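Local coordinates for protein guanine deaminase (Escherichia coli, PDB 6OHB) that catalyses the zinc-dependent hydrolytic deamination of guanine to xanthine and ammonia, a step of purine degradation, at residues A[75-87]-A[130-143]. Residues are numbered along the deposited sequence; the frame is centred on the assembly and turned at random.
Sequences VPGFVDTHIHYPQ and LLRNGTTTALVFGT. With ZN (zinc ion), chain E.
The carbonyl oxygen of Phe78 takes two backbone donors from the neighbouring strand: Thr136 N at 3.0 Å and, more weakly, Thr137 N at 3.4 Å. This forked bond marks a beta bulge between the parallel strands 78-84 and 135-141. Asp80 then bonds both ways, its N to Thr137 O and its O from Leu139 N. A second bulge between Asp80 and Ile83 shifts the pairing again before Phe141 N reaches Ile83 O at 2.7 Å. Ile83 CG2 lies beside Val140 CG2 at 3.9 Å, while its CD1 slides past Leu130 CD2 on helix 116-132. A Schellman motif with Gly134 at positive phi ends that helix, and Gly134 O accepts from Phe78 N. At the C-terminal strand ends, Phe141 packs against both metal-binding histidines. His84 CE1 sits over one face of the phenyl ring, 3.7 Å from Phe141 CD2, whereas His82 turns its edge to the phenyl face in an offset edge-to-face pair with planes at 76°. With CG anti to the backbone N (chi1 179°), His82 extends its NE2 to the zinc ion at 2.0 Å; its ND1 is hydrogen-bonded to His235. His84 NE2 binds the same zinc, and its ND1 donates to a water in the imidazole plane that bonds weakly to Gly142 O. His237 and Asp327 complete the zinc site; His82 and His84 are the His-X-His pair ending the first strand of the amidohydrolase TIM barrel.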
# COMPACT_ATOMS: atom_id res chain seq x y z
N VAL A 75 3.44 -20.59 7.68
CA VAL A 75 2.04 -20.51 7.28
C VAL A 75 1.86 -21.35 6.02
O VAL A 75 2.83 -21.63 5.30
CB VAL A 75 1.59 -19.05 7.04
CG1 VAL A 75 1.84 -18.22 8.27
CG2 VAL A 75 2.34 -18.46 5.85
N PRO A 76 0.63 -21.79 5.74
CA PRO A 76 0.39 -22.46 4.46
C PRO A 76 0.60 -21.48 3.31
O PRO A 76 0.45 -20.27 3.46
CB PRO A 76 -1.08 -22.90 4.56
CG PRO A 76 -1.40 -22.86 6.01
CD PRO A 76 -0.57 -21.76 6.59
N GLY A 77 0.97 -22.03 2.15
CA GLY A 77 1.22 -21.19 0.99
C GLY A 77 0.00 -20.36 0.63
O GLY A 77 -1.14 -20.81 0.76
N PHE A 78 0.25 -19.12 0.21
CA PHE A 78 -0.85 -18.24 -0.16
C PHE A 78 -1.48 -18.66 -1.49
O PHE A 78 -0.81 -19.19 -2.39
CB PHE A 78 -0.37 -16.79 -0.23
CG PHE A 78 0.19 -16.28 1.06
CD1 PHE A 78 -0.48 -16.49 2.26
CD2 PHE A 78 1.41 -15.62 1.09
CE1 PHE A 78 0.04 -16.04 3.45
CE2 PHE A 78 1.94 -15.16 2.29
CZ PHE A 78 1.25 -15.38 3.47
N VAL A 79 -2.77 -18.35 -1.61
CA VAL A 79 -3.60 -18.75 -2.75
C VAL A 79 -4.10 -17.47 -3.42
O VAL A 79 -4.90 -16.72 -2.84
CB VAL A 79 -4.77 -19.63 -2.31
CG1 VAL A 79 -5.62 -20.01 -3.52
CG2 VAL A 79 -4.26 -20.88 -1.58
N ASP A 80 -3.64 -17.23 -4.65
CA ASP A 80 -3.96 -16.04 -5.43
C ASP A 80 -5.01 -16.43 -6.47
O ASP A 80 -4.69 -17.11 -7.45
CB ASP A 80 -2.70 -15.50 -6.09
CG ASP A 80 -2.86 -14.08 -6.61
OD1 ASP A 80 -4.00 -13.67 -6.93
OD2 ASP A 80 -1.84 -13.37 -6.70
N THR A 81 -6.24 -15.95 -6.30
CA THR A 81 -7.35 -16.47 -7.09
C THR A 81 -7.63 -15.70 -8.39
O THR A 81 -8.57 -16.07 -9.10
CB THR A 81 -8.63 -16.51 -6.25
OG1 THR A 81 -8.98 -15.20 -5.81
CG2 THR A 81 -8.45 -17.44 -5.05
N HIS A 82 -6.85 -14.67 -8.72
CA HIS A 82 -6.99 -14.02 -10.03
C HIS A 82 -5.73 -13.21 -10.30
O HIS A 82 -5.47 -12.22 -9.61
CB HIS A 82 -8.23 -13.13 -10.10
CG HIS A 82 -8.41 -12.42 -11.41
ND1 HIS A 82 -8.77 -13.07 -12.57
CD2 HIS A 82 -8.25 -11.12 -11.74
CE1 HIS A 82 -8.84 -12.20 -13.56
NE2 HIS A 82 -8.53 -11.01 -13.08
N ILE A 83 -4.96 -13.62 -11.31
CA ILE A 83 -3.74 -12.92 -11.68
C ILE A 83 -3.51 -13.16 -13.17
O ILE A 83 -3.80 -14.23 -13.70
CB ILE A 83 -2.55 -13.38 -10.81
CG1 ILE A 83 -1.28 -12.62 -11.17
CG2 ILE A 83 -2.36 -14.90 -10.88
CD1 ILE A 83 -0.13 -12.85 -10.20
N HIS A 84 -3.01 -12.13 -13.86
CA HIS A 84 -2.76 -12.17 -15.30
C HIS A 84 -1.25 -12.37 -15.52
O HIS A 84 -0.45 -11.50 -15.19
CB HIS A 84 -3.26 -10.89 -15.98
CG HIS A 84 -4.75 -10.67 -15.92
ND1 HIS A 84 -5.57 -10.86 -17.01
CD2 HIS A 84 -5.54 -10.20 -14.93
CE1 HIS A 84 -6.82 -10.56 -16.68
NE2 HIS A 84 -6.83 -10.17 -15.42
N TYR A 85 -0.88 -13.54 -16.06
CA TYR A 85 0.53 -13.83 -16.36
C TYR A 85 1.19 -12.83 -17.32
O TYR A 85 2.30 -12.36 -17.00
CB TYR A 85 0.64 -15.28 -16.86
CG TYR A 85 1.65 -15.56 -17.96
CD1 TYR A 85 3.02 -15.39 -17.75
CD2 TYR A 85 1.23 -16.05 -19.20
CE1 TYR A 85 3.93 -15.66 -18.75
CE2 TYR A 85 2.15 -16.33 -20.21
CZ TYR A 85 3.49 -16.13 -19.98
OH TYR A 85 4.40 -16.41 -20.98
N PRO A 86 0.61 -12.49 -18.49
CA PRO A 86 1.36 -11.66 -19.45
C PRO A 86 1.21 -10.16 -19.24
O PRO A 86 1.00 -9.42 -20.20
CB PRO A 86 0.76 -12.09 -20.79
CG PRO A 86 -0.67 -12.35 -20.47
CD PRO A 86 -0.68 -12.93 -19.06
N GLN A 87 1.30 -9.69 -17.99
CA GLN A 87 1.05 -8.28 -17.71
C GLN A 87 1.98 -7.69 -16.66
O GLN A 87 1.73 -6.58 -16.19
CB GLN A 87 -0.40 -8.08 -17.27
CG GLN A 87 -1.43 -8.24 -18.38
CD GLN A 87 -2.84 -8.01 -17.89
OE1 GLN A 87 -3.05 -7.58 -16.76
NE2 GLN A 87 -3.81 -8.30 -18.75
N LEU A 130 5.84 -15.14 -8.01
CA LEU A 130 4.94 -15.91 -7.16
C LEU A 130 5.67 -16.48 -5.95
O LEU A 130 5.23 -16.32 -4.81
CB LEU A 130 4.28 -17.03 -7.97
CG LEU A 130 3.29 -16.61 -9.06
CD1 LEU A 130 2.71 -17.85 -9.73
CD2 LEU A 130 2.19 -15.73 -8.47
N LEU A 131 6.79 -17.18 -6.20
CA LEU A 131 7.50 -17.84 -5.11
C LEU A 131 8.01 -16.84 -4.07
O LEU A 131 7.80 -17.02 -2.86
CB LEU A 131 8.65 -18.68 -5.66
CG LEU A 131 8.20 -19.86 -6.53
CD1 LEU A 131 9.40 -20.67 -6.99
CD2 LEU A 131 7.21 -20.74 -5.76
N ARG A 132 8.67 -15.76 -4.53
CA ARG A 132 9.27 -14.83 -3.58
C ARG A 132 8.23 -14.08 -2.75
O ARG A 132 8.60 -13.46 -1.74
CB ARG A 132 10.17 -13.82 -4.30
CG ARG A 132 9.45 -12.67 -4.96
CD ARG A 132 10.16 -11.34 -4.74
NE ARG A 132 11.59 -11.42 -5.04
CZ ARG A 132 12.46 -10.45 -4.78
NH1 ARG A 132 12.06 -9.32 -4.22
NH2 ARG A 132 13.74 -10.61 -5.09
N ASN A 133 6.95 -14.12 -3.11
CA ASN A 133 5.91 -13.51 -2.30
C ASN A 133 5.07 -14.54 -1.54
O ASN A 133 4.07 -14.17 -0.92
CB ASN A 133 5.02 -12.63 -3.17
CG ASN A 133 5.72 -11.34 -3.58
OD1 ASN A 133 5.73 -10.36 -2.84
ND2 ASN A 133 6.33 -11.35 -4.76
N GLY A 134 5.45 -15.81 -1.58
CA GLY A 134 4.74 -16.81 -0.81
C GLY A 134 3.47 -17.33 -1.43
O GLY A 134 2.70 -18.02 -0.75
N THR A 135 3.20 -17.01 -2.70
CA THR A 135 2.06 -17.57 -3.42
C THR A 135 2.46 -18.92 -3.99
O THR A 135 3.36 -19.01 -4.83
CB THR A 135 1.63 -16.62 -4.53
OG1 THR A 135 1.14 -15.40 -3.96
CG2 THR A 135 0.55 -17.25 -5.40
N THR A 136 1.80 -19.99 -3.54
CA THR A 136 2.16 -21.31 -4.04
C THR A 136 1.10 -21.89 -4.96
O THR A 136 1.40 -22.83 -5.70
CB THR A 136 2.39 -22.30 -2.89
OG1 THR A 136 1.23 -22.37 -2.05
CG2 THR A 136 3.59 -21.89 -2.05
N THR A 137 -0.10 -21.32 -4.97
CA THR A 137 -1.16 -21.74 -5.87
C THR A 137 -1.83 -20.50 -6.42
O THR A 137 -2.18 -19.59 -5.66
CB THR A 137 -2.17 -22.63 -5.15
OG1 THR A 137 -1.63 -23.95 -5.03
CG2 THR A 137 -3.49 -22.67 -5.91
N ALA A 138 -2.01 -20.46 -7.74
CA ALA A 138 -2.65 -19.32 -8.37
C ALA A 138 -3.60 -19.80 -9.46
O ALA A 138 -3.36 -20.83 -10.10
CB ALA A 138 -1.62 -18.35 -8.97
N LEU A 139 -4.68 -19.05 -9.64
CA LEU A 139 -5.56 -19.19 -10.79
C LEU A 139 -5.18 -18.08 -11.75
O LEU A 139 -5.34 -16.89 -11.43
CB LEU A 139 -7.02 -19.11 -10.35
CG LEU A 139 -8.08 -18.91 -11.43
CD1 LEU A 139 -8.03 -20.02 -12.47
CD2 LEU A 139 -9.46 -18.81 -10.79
N VAL A 140 -4.64 -18.45 -12.91
CA VAL A 140 -3.83 -17.55 -13.72
C VAL A 140 -4.51 -17.36 -15.07
O VAL A 140 -4.79 -18.33 -15.78
CB VAL A 140 -2.40 -18.10 -13.93
CG1 VAL A 140 -1.58 -17.11 -14.74
CG2 VAL A 140 -1.74 -18.39 -12.59
N PHE A 141 -4.75 -16.10 -15.44
CA PHE A 141 -5.11 -15.79 -16.81
C PHE A 141 -3.90 -15.96 -17.71
O PHE A 141 -2.81 -15.45 -17.41
CB PHE A 141 -5.64 -14.36 -16.92
CG PHE A 141 -7.13 -14.27 -17.14
CD1 PHE A 141 -8.00 -14.70 -16.17
CD2 PHE A 141 -7.64 -13.76 -18.32
CE1 PHE A 141 -9.37 -14.62 -16.35
CE2 PHE A 141 -9.00 -13.67 -18.52
CZ PHE A 141 -9.87 -14.10 -17.54
N GLY A 142 -4.07 -16.71 -18.79
CA GLY A 142 -3.01 -16.86 -19.77
C GLY A 142 -3.04 -15.84 -20.89
O GLY A 142 -3.38 -14.67 -20.71
N THR A 143 -2.67 -16.31 -22.08
CA THR A 143 -2.73 -15.54 -23.31
C THR A 143 -3.91 -16.01 -24.15
O THR A 143 -4.63 -16.94 -23.81
CB THR A 143 -1.43 -15.74 -24.10
OG1 THR A 143 -1.01 -17.11 -23.96
CG2 THR A 143 -0.34 -14.83 -23.59
ZN ZN E . -8.16 -9.43 -14.28
O HOH W 1 -4.45 -11.84 -19.24